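Long-range contact in 4-aminobutyrate transaminase (Acinetobacter baumannii, PDB 6WOP), which probably transfers the amino group of 4-aminobutyrate to 2-oxoglutarate, using pyridoxal 5'-phosphate as cofactor: residues V369-L381 and G407-K419. Sequence-based numbering, arbitrary orientation.
Sequences VVQNYAMENGLLL and GLDILKQGFATLK
Val370 and Gly414 bring their backbones together, CA to CA 4.8 Å, where the axes of helices 369-376 and 407-416 approach to 8.3 Å, their N-to-C directions 131° apart. Gly414 has no side chain, and the Tyr373 ring comes close to its backbone, with Tyr373 CD1 3.3 Å from Gly414 CA. Thr417 CG2 touches the CD2 side of the ring. Tyr373 OH makes a weak hydrogen bond to Gln413 OE1 at 3.3 Å, the ring and amide planes nearly perpendicular. Over the centre of one ring face sits ND2 of Asn377, which also donates to Tyr373 O. Val370 packs deeper. Val370 CG2 makes a CH-pi contact over the face of the Phe415 ring, 3.9 Å from its centroid and 6° off the normal. Val370 CG1 is anti to the backbone N (chi1 168°) and reaches both Phe415 CE1 and Leu411 CD1.

A Schellman motif with Gly378 at positive phi ends helix 364-376 and turns the chain into strand 379-384. Both helices pack on one face of the sheet that holds strands 43-46, 379-384 and 390-393 in this class-III aminotransferase; Val370 touches Ile391 and Ile410 touches Ile45. Ile410 packs against the turn: CD1 is 3.6 Å from Asn377 O, and CG2 meets Leu379 CB. Leu379 CD2 rests on Gly407 O. Leu381 CD1 meets Leu411 CD1 at 3.9 Å, and both side chains also touch Phe393. Beyond the helix crossing, Val369 CG1 packs on Leu418 CD2 at 3.7 Å. Thr417 OG1 donates to Gly414 O in the carbonyl plane, on a lone pair, while Thr417 N binds the same oxygen.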
ATOM      1  N   VAL A 369      -8.786  26.739 -30.707  1.00 33.75           N
ATOM      2  CA  VAL A 369      -9.225  27.496 -31.885  1.00 36.04           C
ATOM      3  C   VAL A 369      -8.585  26.911 -33.147  1.00 34.34           C
ATOM      4  O   VAL A 369      -9.254  26.675 -34.147  1.00 34.47           O
ATOM      5  CB  VAL A 369      -8.923  29.002 -31.717  1.00 36.88           C
ATOM      6  CG1 VAL A 369      -8.988  29.720 -33.062  1.00 37.64           C
ATOM      7  CG2 VAL A 369      -9.911  29.653 -30.705  1.00 37.94           C
ATOM      8  N   VAL A 370      -7.290  26.616 -33.086  1.00 34.56           N
ATOM      9  CA  VAL A 370      -6.571  26.057 -34.227  1.00 33.43           C
ATOM     10  C   VAL A 370      -7.069  24.641 -34.522  1.00 34.18           C
ATOM     11  O   VAL A 370      -7.338  24.278 -35.678  1.00 33.61           O
ATOM     12  CB  VAL A 370      -5.048  26.079 -33.942  1.00 30.61           C
ATOM     13  CG1 VAL A 370      -4.253  25.231 -34.996  1.00 29.77           C
ATOM     14  CG2 VAL A 370      -4.530  27.530 -33.833  1.00 32.90           C
ATOM     15  N   GLN A 371      -7.156  23.815 -33.473  1.00 28.05           N
ATOM     16  CA  GLN A 371      -7.634  22.455 -33.622  1.00 30.06           C
ATOM     17  C   GLN A 371      -9.010  22.435 -34.263  1.00 29.72           C
ATOM     18  O   GLN A 371      -9.272  21.588 -35.134  1.00 30.45           O
ATOM     19  CB  GLN A 371      -7.667  21.758 -32.255  1.00 29.64           C
ATOM     20  CG  GLN A 371      -8.173  20.321 -32.329  1.00 29.98           C
ATOM     21  CD  GLN A 371      -8.214  19.627 -30.976  1.00 30.87           C
ATOM     22  OE1 GLN A 371      -8.815  20.125 -29.996  1.00 32.19           O
ATOM     23  NE2 GLN A 371      -7.586  18.488 -30.910  1.00 24.31           N
ATOM     24  N   ASN A 372      -9.917  23.322 -33.818  1.00 29.96           N
ATOM     25  CA  ASN A 372     -11.254  23.217 -34.387  1.00 38.71           C
ATOM     26  C   ASN A 372     -11.318  23.825 -35.788  1.00 39.19           C
ATOM     27  O   ASN A 372     -12.016  23.292 -36.667  1.00 36.88           O
ATOM     28  CB  ASN A 372     -12.301  23.865 -33.472  1.00 43.33           C
ATOM     29  CG  ASN A 372     -12.271  23.260 -32.065  1.00 48.02           C
ATOM     30  OD1 ASN A 372     -11.506  22.316 -31.804  1.00 48.95           O
ATOM     31  ND2 ASN A 372     -13.100  23.788 -31.162  1.00 49.93           N
ATOM     32  N   TYR A 373     -10.550  24.880 -36.083  1.00 32.83           N
ATOM     33  CA  TYR A 373     -10.463  25.335 -37.466  1.00 34.01           C
ATOM     34  C   TYR A 373      -9.981  24.210 -38.364  1.00 35.02           C
ATOM     35  O   TYR A 373     -10.502  24.014 -39.470  1.00 36.30           O
ATOM     36  CB  TYR A 373      -9.508  26.496 -37.596  1.00 34.40           C
ATOM     37  CG  TYR A 373      -9.363  26.917 -39.035  1.00 35.99           C
ATOM     38  CD1 TYR A 373      -8.423  26.324 -39.867  1.00 36.33           C
ATOM     39  CD2 TYR A 373     -10.178  27.904 -39.568  1.00 38.90           C
ATOM     40  CE1 TYR A 373      -8.299  26.695 -41.172  1.00 36.81           C
ATOM     41  CE2 TYR A 373     -10.071  28.264 -40.874  1.00 39.59           C
ATOM     42  CZ  TYR A 373      -9.109  27.671 -41.660  1.00 42.14           C
ATOM     43  OH  TYR A 373      -8.971  28.033 -42.966  1.00 46.20           O
ATOM     44  N   ALA A 374      -8.939  23.505 -37.923  1.00 36.57           N
ATOM     45  CA  ALA A 374      -8.393  22.424 -38.721  1.00 30.98           C
ATOM     46  C   ALA A 374      -9.445  21.366 -38.957  1.00 32.53           C
ATOM     47  O   ALA A 374      -9.635  20.907 -40.093  1.00 32.72           O
ATOM     48  CB  ALA A 374      -7.164  21.824 -38.048  1.00 28.89           C
ATOM     49  N   MET A 375     -10.154  20.980 -37.896  1.00 34.08           N
ATOM     50  CA  MET A 375     -11.198  19.971 -38.040  1.00 35.75           C
ATOM     51  C   MET A 375     -12.248  20.414 -39.058  1.00 37.86           C
ATOM     52  O   MET A 375     -12.670  19.608 -39.889  1.00 34.02           O
ATOM     53  CB  MET A 375     -11.869  19.665 -36.704  1.00 32.96           C
ATOM     54  CG  MET A 375     -12.797  18.461 -36.817  1.00 33.71           C
ATOM     55  SD  MET A 375     -11.776  16.996 -36.668  1.00 32.21           S
ATOM     56  CE  MET A 375     -11.410  17.222 -34.860  1.00 28.10           C
ATOM     57  N   GLU A 376     -12.667  21.690 -39.022  1.00 34.47           N
ATOM     58  CA  GLU A 376     -13.675  22.089 -40.009  1.00 42.92           C
ATOM     59  C   GLU A 376     -13.088  22.216 -41.399  1.00 37.61           C
ATOM     60  O   GLU A 376     -13.845  22.196 -42.373  1.00 39.55           O
ATOM     61  CB  GLU A 376     -14.386  23.419 -39.626  1.00 47.31           C
ATOM     62  CG  GLU A 376     -14.664  23.546 -38.122  1.00 53.18           C
ATOM     63  CD  GLU A 376     -14.570  24.975 -37.524  1.00 59.71           C
ATOM     64  OE1 GLU A 376     -14.229  25.129 -36.330  1.00 61.10           O
ATOM     65  OE2 GLU A 376     -14.900  25.957 -38.253  1.00 62.46           O
ATOM     66  N   ASN A 377     -11.765  22.232 -41.559  1.00 36.42           N
ATOM     67  CA  ASN A 377     -11.205  22.270 -42.907  1.00 39.66           C
ATOM     68  C   ASN A 377     -10.447  20.995 -43.285  1.00 38.69           C
ATOM     69  O   ASN A 377      -9.579  21.023 -44.168  1.00 42.23           O
ATOM     70  CB  ASN A 377     -10.327  23.508 -43.100  1.00 39.00           C
ATOM     71  CG  ASN A 377     -11.137  24.775 -43.095  1.00 39.65           C
ATOM     72  OD1 ASN A 377     -11.704  25.161 -44.102  1.00 41.87           O
ATOM     73  ND2 ASN A 377     -11.259  25.387 -41.942  1.00 38.91           N
ATOM     74  N   GLY A 378     -10.822  19.861 -42.689  1.00 29.28           N
ATOM     75  CA  GLY A 378     -10.337  18.563 -43.149  1.00 28.87           C
ATOM     76  C   GLY A 378      -8.967  18.161 -42.651  1.00 27.21           C
ATOM     77  O   GLY A 378      -8.216  17.457 -43.370  1.00 23.23           O
ATOM     78  N   LEU A 379      -8.626  18.550 -41.431  1.00 26.74           N
ATOM     79  CA  LEU A 379      -7.326  18.265 -40.832  1.00 25.65           C
ATOM     80  C   LEU A 379      -7.532  17.843 -39.375  1.00 23.82           C
ATOM     81  O   LEU A 379      -8.090  18.588 -38.583  1.00 23.08           O
ATOM     82  CB  LEU A 379      -6.385  19.490 -40.945  1.00 25.30           C
ATOM     83  CG  LEU A 379      -5.040  19.221 -40.259  1.00 23.89           C
ATOM     84  CD1 LEU A 379      -4.190  18.031 -40.967  1.00 23.79           C
ATOM     85  CD2 LEU A 379      -4.265  20.533 -40.093  1.00 24.64           C
ATOM     86  N   LEU A 380      -7.111  16.629 -39.024  1.00 24.58           N
ATOM     87  CA  LEU A 380      -7.316  16.075 -37.693  1.00 21.84           C
ATOM     88  C   LEU A 380      -6.066  16.318 -36.871  1.00 21.84           C
ATOM     89  O   LEU A 380      -5.025  15.719 -37.162  1.00 20.73           O
ATOM     90  CB  LEU A 380      -7.595  14.570 -37.796  1.00 21.07           C
ATOM     91  CG  LEU A 380      -7.674  13.759 -36.480  1.00 21.16           C
ATOM     92  CD1 LEU A 380      -8.759  14.316 -35.572  1.00 21.38           C
ATOM     93  CD2 LEU A 380      -7.974  12.287 -36.753  1.00 18.53           C
ATOM     94  N   LEU A 381      -6.193  17.118 -35.792  1.00 19.86           N
ATOM     95  CA  LEU A 381      -5.092  17.517 -34.916  1.00 20.19           C
ATOM     96  C   LEU A 381      -5.342  17.079 -33.485  1.00 20.82           C
ATOM     97  O   LEU A 381      -6.474  17.185 -33.001  1.00 25.55           O
ATOM     98  CB  LEU A 381      -4.925  19.070 -34.894  1.00 21.46           C
ATOM     99  CG  LEU A 381      -4.456  19.753 -36.191  1.00 28.09           C
ATOM    100  CD1 LEU A 381      -4.369  21.319 -36.065  1.00 27.52           C
ATOM    101  CD2 LEU A 381      -3.108  19.127 -36.554  1.00 33.23           C
ATOM    102  N   GLY A 407      -1.811  19.854 -45.356  1.00 25.94           N
ATOM    103  CA  GLY A 407      -2.044  19.878 -43.921  1.00 24.35           C
ATOM    104  C   GLY A 407      -1.360  21.053 -43.278  1.00 26.04           C
ATOM    105  O   GLY A 407      -1.933  21.689 -42.406  1.00 26.53           O
ATOM    106  N   LEU A 408      -0.135  21.380 -43.725  1.00 27.79           N
ATOM    107  CA  LEU A 408       0.586  22.506 -43.109  1.00 30.39           C
ATOM    108  C   LEU A 408      -0.022  23.830 -43.533  1.00 29.99           C
ATOM    109  O   LEU A 408       0.006  24.807 -42.783  1.00 31.48           O
ATOM    110  CB  LEU A 408       2.051  22.474 -43.503  1.00 32.58           C
ATOM    111  CG  LEU A 408       2.943  21.305 -43.125  1.00 30.08           C
ATOM    112  CD1 LEU A 408       4.319  21.469 -43.772  1.00 34.69           C
ATOM    113  CD2 LEU A 408       3.014  21.132 -41.630  1.00 27.87           C
ATOM    114  N   ASP A 409      -0.585  23.886 -44.745  1.00 31.14           N
ATOM    115  CA  ASP A 409      -1.289  25.094 -45.158  1.00 33.02           C
ATOM    116  C   ASP A 409      -2.570  25.301 -44.338  1.00 32.70           C
ATOM    117  O   ASP A 409      -2.906  26.432 -43.980  1.00 33.10           O
ATOM    118  CB  ASP A 409      -1.593  25.033 -46.655  1.00 36.49           C
ATOM    119  CG  ASP A 409      -0.322  25.115 -47.538  1.00 45.34           C
ATOM    120  OD1 ASP A 409       0.765  25.502 -47.033  1.00 48.33           O
ATOM    121  OD2 ASP A 409      -0.431  24.788 -48.763  1.00 48.98           O
ATOM    122  N   ILE A 410      -3.327  24.237 -44.074  1.00 29.54           N
ATOM    123  CA  ILE A 410      -4.509  24.397 -43.235  1.00 31.84           C
ATOM    124  C   ILE A 410      -4.101  24.835 -41.828  1.00 29.65           C
ATOM    125  O   ILE A 410      -4.756  25.694 -41.216  1.00 30.56           O
ATOM    126  CB  ILE A 410      -5.317  23.083 -43.202  1.00 32.22           C
ATOM    127  CG1 ILE A 410      -5.853  22.737 -44.617  1.00 30.85           C
ATOM    128  CG2 ILE A 410      -6.460  23.171 -42.202  1.00 35.60           C
ATOM    129  CD1 ILE A 410      -6.065  21.206 -44.802  1.00 30.56           C
ATOM    130  N   LEU A 411      -3.035  24.225 -41.291  1.00 28.05           N
ATOM    131  CA  LEU A 411      -2.533  24.596 -39.966  1.00 27.92           C
ATOM    132  C   LEU A 411      -2.235  26.083 -39.918  1.00 32.61           C
ATOM    133  O   LEU A 411      -2.663  26.795 -38.994  1.00 31.74           O
ATOM    134  CB  LEU A 411      -1.269  23.781 -39.646  1.00 28.38           C
ATOM    135  CG  LEU A 411      -0.514  24.080 -38.329  1.00 29.68           C
ATOM    136  CD1 LEU A 411      -1.235  23.441 -37.136  1.00 31.15           C
ATOM    137  CD2 LEU A 411       0.876  23.524 -38.385  1.00 25.84           C
ATOM    138  N   LYS A 412      -1.519  26.585 -40.940  1.00 32.30           N
ATOM    139  CA  LYS A 412      -1.201  28.013 -40.970  1.00 36.98           C
ATOM    140  C   LYS A 412      -2.458  28.875 -41.039  1.00 37.65           C
ATOM    141  O   LYS A 412      -2.526  29.945 -40.413  1.00 37.12           O
ATOM    142  CB  LYS A 412      -0.284  28.318 -42.158  1.00 40.84           C
ATOM    143  CG  LYS A 412       0.981  27.505 -42.183  1.00 43.00           C
ATOM    144  CD  LYS A 412       2.210  28.356 -42.563  1.00 48.21           C
ATOM    145  CE  LYS A 412       2.184  28.804 -43.978  1.00 53.39           C
ATOM    146  NZ  LYS A 412       2.735  30.204 -44.129  1.00 59.46           N
ATOM    147  N   GLN A 413      -3.457  28.459 -41.815  1.00 35.81           N
ATOM    148  CA  GLN A 413      -4.688  29.237 -41.869  1.00 39.60           C
ATOM    149  C   GLN A 413      -5.365  29.247 -40.509  1.00 38.14           C
ATOM    150  O   GLN A 413      -5.906  30.275 -40.078  1.00 37.27           O
ATOM    151  CB  GLN A 413      -5.633  28.682 -42.937  1.00 41.04           C
ATOM    152  CG  GLN A 413      -5.129  28.855 -44.357  1.00 47.88           C
ATOM    153  CD  GLN A 413      -5.710  27.799 -45.324  1.00 53.77           C
ATOM    154  OE1 GLN A 413      -6.546  26.953 -44.940  1.00 54.17           O
ATOM    155  NE2 GLN A 413      -5.233  27.817 -46.565  1.00 56.57           N
ATOM    156  N   GLY A 414      -5.323  28.112 -39.799  1.00 34.53           N
ATOM    157  CA  GLY A 414      -5.929  28.076 -38.482  1.00 34.36           C
ATOM    158  C   GLY A 414      -5.288  29.057 -37.528  1.00 36.19           C
ATOM    159  O   GLY A 414      -5.982  29.788 -36.818  1.00 36.65           O
ATOM    160  N   PHE A 415      -3.952  29.083 -37.497  1.00 36.05           N
ATOM    161  CA  PHE A 415      -3.256  30.066 -36.670  1.00 39.28           C
ATOM    162  C   PHE A 415      -3.606  31.476 -37.100  1.00 40.70           C
ATOM    163  O   PHE A 415      -3.705  32.373 -36.257  1.00 38.86           O
ATOM    164  CB  PHE A 415      -1.743  29.865 -36.728  1.00 35.78           C
ATOM    165  CG  PHE A 415      -1.235  28.852 -35.758  1.00 36.14           C
ATOM    166  CD1 PHE A 415      -1.170  27.508 -36.112  1.00 33.00           C
ATOM    167  CD2 PHE A 415      -0.825  29.226 -34.494  1.00 36.87           C
ATOM    168  CE1 PHE A 415      -0.697  26.557 -35.210  1.00 30.42           C
ATOM    169  CE2 PHE A 415      -0.360  28.264 -33.571  1.00 35.48           C
ATOM    170  CZ  PHE A 415      -0.269  26.956 -33.939  1.00 34.00           C
ATOM    171  N   ALA A 416      -3.812  31.697 -38.406  1.00 41.01           N
ATOM    172  CA  ALA A 416      -4.100  33.043 -38.846  1.00 43.84           C
ATOM    173  C   ALA A 416      -5.443  33.539 -38.315  1.00 45.09           C
ATOM    174  O   ALA A 416      -5.627  34.749 -38.162  1.00 44.71           O
ATOM    175  CB  ALA A 416      -4.030  33.131 -40.373  1.00 44.07           C
ATOM    176  N   THR A 417      -6.390  32.641 -38.022  1.00 43.90           N
ATOM    177  CA  THR A 417      -7.660  33.111 -37.468  1.00 43.74           C
ATOM    178  C   THR A 417      -7.518  33.612 -36.037  1.00 45.68           C
ATOM    179  O   THR A 417      -8.477  34.176 -35.509  1.00 47.85           O
ATOM    180  CB  THR A 417      -8.731  32.007 -37.515  1.00 43.85           C
ATOM    181  OG1 THR A 417      -8.392  30.957 -36.590  1.00 39.46           O
ATOM    182  CG2 THR A 417      -8.858  31.423 -38.900  1.00 43.99           C
ATOM    183  N   LEU A 418      -6.373  33.356 -35.388  1.00 46.21           N
ATOM    184  CA  LEU A 418      -5.958  33.955 -34.120  1.00 52.01           C
ATOM    185  C   LEU A 418      -5.651  35.421 -34.312  1.00 59.65           C
ATOM    186  O   LEU A 418      -6.006  36.246 -33.472  1.00 60.14           O
ATOM    187  CB  LEU A 418      -4.702  33.266 -33.584  1.00 50.05           C
ATOM    188  CG  LEU A 418      -4.744  31.827 -33.084  1.00 47.90           C
ATOM    189  CD1 LEU A 418      -3.447  31.559 -32.331  1.00 48.54           C
ATOM    190  CD2 LEU A 418      -5.953  31.619 -32.196  1.00 45.98           C
ATOM    191  N   LYS A 419      -4.852  35.662 -35.356  1.00 67.35           N
ATOM    192  CA  LYS A 419      -4.273  36.965 -35.699  1.00 75.34           C
ATOM    193  C   LYS A 419      -5.310  38.016 -36.022  1.00 78.37           C
ATOM    194  O   LYS A 419      -4.947  39.138 -36.356  1.00 81.20           O
ATOM    195  CB  LYS A 419      -3.305  36.803 -36.895  1.00 78.25           C
ATOM    196  CG  LYS A 419      -2.211  35.761 -36.629  1.00 77.02           C
ATOM    197  CD  LYS A 419      -1.174  35.593 -37.765  1.00 76.31           C
ATOM    198  CE  LYS A 419      -1.186  34.153 -38.333  1.00 71.89           C
ATOM    199  NZ  LYS A 419      -0.185  33.886 -39.372  1.00 69.16           N
TER